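Local coordinates for protein bifunctional pinoresinol-lariciresinol reductase 1 (Thuja plicata, PDB 1QYD) that reduces pinoresinol to lariciresinol and, enantioselectively, lariciresinol on to secoisolariciresinol, taking hydride from NADPH in lignan biosynthesis, at residues A[79-84]-A[111-116]. Sequence-based numbering, arbitrary orientation.
Sequences VVISAL and RFLPSE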
loop_
_atom_site.group_PDB
_atom_site.type_symbol
_atom_site.label_atom_id
_atom_site.label_comp_id
_atom_site.label_asym_id
_atom_site.label_seq_id
_atom_site.Cartn_x
_atom_site.Cartn_y
_atom_site.Cartn_z
ATOM N N VAL A 79 12.699 17.233 -20.540
ATOM C CA VAL A 79 12.411 17.043 -19.137
ATOM C C VAL A 79 11.122 16.244 -18.986
ATOM O O VAL A 79 10.307 16.227 -19.900
ATOM C CB VAL A 79 12.315 18.436 -18.501
ATOM C CG1 VAL A 79 12.326 18.258 -16.989
ATOM C CG2 VAL A 79 13.490 19.346 -18.943
ATOM N N VAL A 80 10.975 15.454 -17.920
ATOM C CA VAL A 80 9.729 14.785 -17.513
ATOM C C VAL A 80 9.502 15.119 -16.020
ATOM O O VAL A 80 10.358 14.954 -15.138
ATOM C CB VAL A 80 9.782 13.234 -17.689
ATOM C CG1 VAL A 80 11.157 12.729 -17.322
ATOM C CG2 VAL A 80 8.763 12.530 -16.776
ATOM N N ILE A 81 8.317 15.655 -15.734
ATOM C CA ILE A 81 7.943 16.017 -14.380
ATOM C C ILE A 81 6.799 15.126 -13.951
ATOM O O ILE A 81 5.793 15.056 -14.644
ATOM C CB ILE A 81 7.533 17.507 -14.344
ATOM C CG1 ILE A 81 8.707 18.374 -14.712
ATOM C CG2 ILE A 81 7.154 17.923 -12.924
ATOM C CD1 ILE A 81 8.252 19.822 -14.879
ATOM N N SER A 82 6.951 14.371 -12.879
ATOM C CA SER A 82 5.836 13.617 -12.355
ATOM C C SER A 82 5.153 14.268 -11.153
ATOM O O SER A 82 5.785 14.483 -10.117
ATOM C CB SER A 82 6.324 12.258 -11.969
ATOM O OG SER A 82 5.418 11.593 -11.089
ATOM N N ALA A 83 3.855 14.573 -11.228
ATOM C CA ALA A 83 3.099 15.106 -10.084
ATOM C C ALA A 83 2.018 14.117 -9.691
ATOM O O ALA A 83 0.920 14.459 -9.254
ATOM C CB ALA A 83 2.448 16.428 -10.451
ATOM N N LEU A 84 2.368 12.838 -9.873
ATOM C CA LEU A 84 1.516 11.682 -9.613
ATOM C C LEU A 84 1.231 11.429 -8.149
ATOM O O LEU A 84 2.108 10.915 -7.453
ATOM C CB LEU A 84 2.166 10.406 -10.235
ATOM C CG LEU A 84 1.780 10.107 -11.704
ATOM C CD1 LEU A 84 2.591 8.994 -12.364
ATOM C CD2 LEU A 84 0.308 9.743 -11.652
ATOM N N ARG A 111 16.443 15.776 -17.533
ATOM C CA ARG A 111 15.965 15.959 -16.168
ATOM C C ARG A 111 14.614 15.350 -15.895
ATOM O O ARG A 111 13.639 15.529 -16.614
ATOM C CB ARG A 111 15.791 17.417 -15.767
ATOM C CG ARG A 111 15.862 17.652 -14.264
ATOM C CD ARG A 111 17.279 17.434 -13.759
ATOM N NE ARG A 111 18.245 18.285 -14.425
ATOM C CZ ARG A 111 18.544 19.494 -13.974
ATOM N NH1 ARG A 111 17.964 20.004 -12.881
ATOM N NH2 ARG A 111 19.482 20.171 -14.616
ATOM N N PHE A 112 14.632 14.693 -14.753
ATOM C CA PHE A 112 13.465 14.075 -14.157
ATOM C C PHE A 112 13.291 14.594 -12.731
ATOM O O PHE A 112 14.210 14.528 -11.904
ATOM C CB PHE A 112 13.655 12.600 -14.130
ATOM C CG PHE A 112 12.465 11.855 -13.578
ATOM C CD1 PHE A 112 11.170 12.255 -13.878
ATOM C CD2 PHE A 112 12.684 10.714 -12.809
ATOM C CE1 PHE A 112 10.089 11.502 -13.410
ATOM C CE2 PHE A 112 11.610 9.967 -12.338
ATOM C CZ PHE A 112 10.309 10.364 -12.641
ATOM N N LEU A 113 12.087 15.154 -12.535
ATOM C CA LEU A 113 11.598 15.683 -11.259
ATOM C C LEU A 113 10.433 14.808 -10.782
ATOM O O LEU A 113 9.356 14.867 -11.390
ATOM C CB LEU A 113 11.132 17.149 -11.410
ATOM C CG LEU A 113 12.175 18.266 -11.453
ATOM C CD1 LEU A 113 12.670 18.422 -12.839
ATOM C CD2 LEU A 113 11.577 19.630 -11.077
ATOM N N PRO A 114 10.622 13.919 -9.770
ATOM C CA PRO A 114 9.616 12.998 -9.204
ATOM C C PRO A 114 8.437 13.640 -8.496
ATOM O O PRO A 114 8.348 14.869 -8.425
ATOM C CB PRO A 114 10.329 12.078 -8.225
ATOM C CG PRO A 114 11.742 12.208 -8.606
ATOM C CD PRO A 114 11.890 13.635 -9.141
ATOM N N SER A 115 7.544 12.790 -7.974
ATOM C CA SER A 115 6.401 13.241 -7.211
ATOM C C SER A 115 6.827 13.336 -5.758
ATOM O O SER A 115 6.715 12.384 -4.976
ATOM C CB SER A 115 5.263 12.279 -7.307
ATOM O OG SER A 115 4.222 12.876 -6.566
ATOM N N GLU A 116 7.382 14.532 -5.513
ATOM C CA GLU A 116 7.914 15.036 -4.258
ATOM C C GLU A 116 6.883 16.056 -3.760
ATOM O O GLU A 116 5.722 15.734 -3.477
ATOM C CB GLU A 116 9.276 15.675 -4.567
ATOM C CG GLU A 116 10.423 14.730 -4.876
ATOM C CD GLU A 116 10.854 13.876 -3.697
ATOM O OE1 GLU A 116 11.314 14.431 -2.704
ATOM O OE2 GLU A 116 10.735 12.655 -3.771
#
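V80 meets the ring of F112 on one face of a parallel strand pair, and the two side chains run across each other at a slant. With CG anti to the backbone N (chi1 -178°), F112 brings CD1 to 3.5 Å from V80 CG1, while V80 CG2 lies 3.8 Å from F112 CE1; the carbonyl of V80 lies at the ring's edge. Replacing F112 by an alanine would probably open a gap beside V80 and remove an apolar contact with V100 and I103 of helix 96-105. On the other face V79 and R111 lie side by side, V79 CG1 3.8 Å from R111 CB and 4.2 Å from L113 CD1, and R111 turns its guanidinium away to T153. Between the faces, nearly straight bonds from V80 N to R111 O, L113 N to V80 O and S82 N to L113 O set the register. Past the strands, S115 OG donates to L84 O over 3.0 Å, approaching from above the carbonyl plane. The pair closes the beta-alpha-beta crossover through helix 96-105 in the Rossmann-type domain, and A83 and L84 lie near the inferred NADP(+)-binding residues G17 and R36. Backbone hydrogen bonds thus join the strands, apolar side chains pack on both faces, and a hydroxyl bond ties the loops beyond.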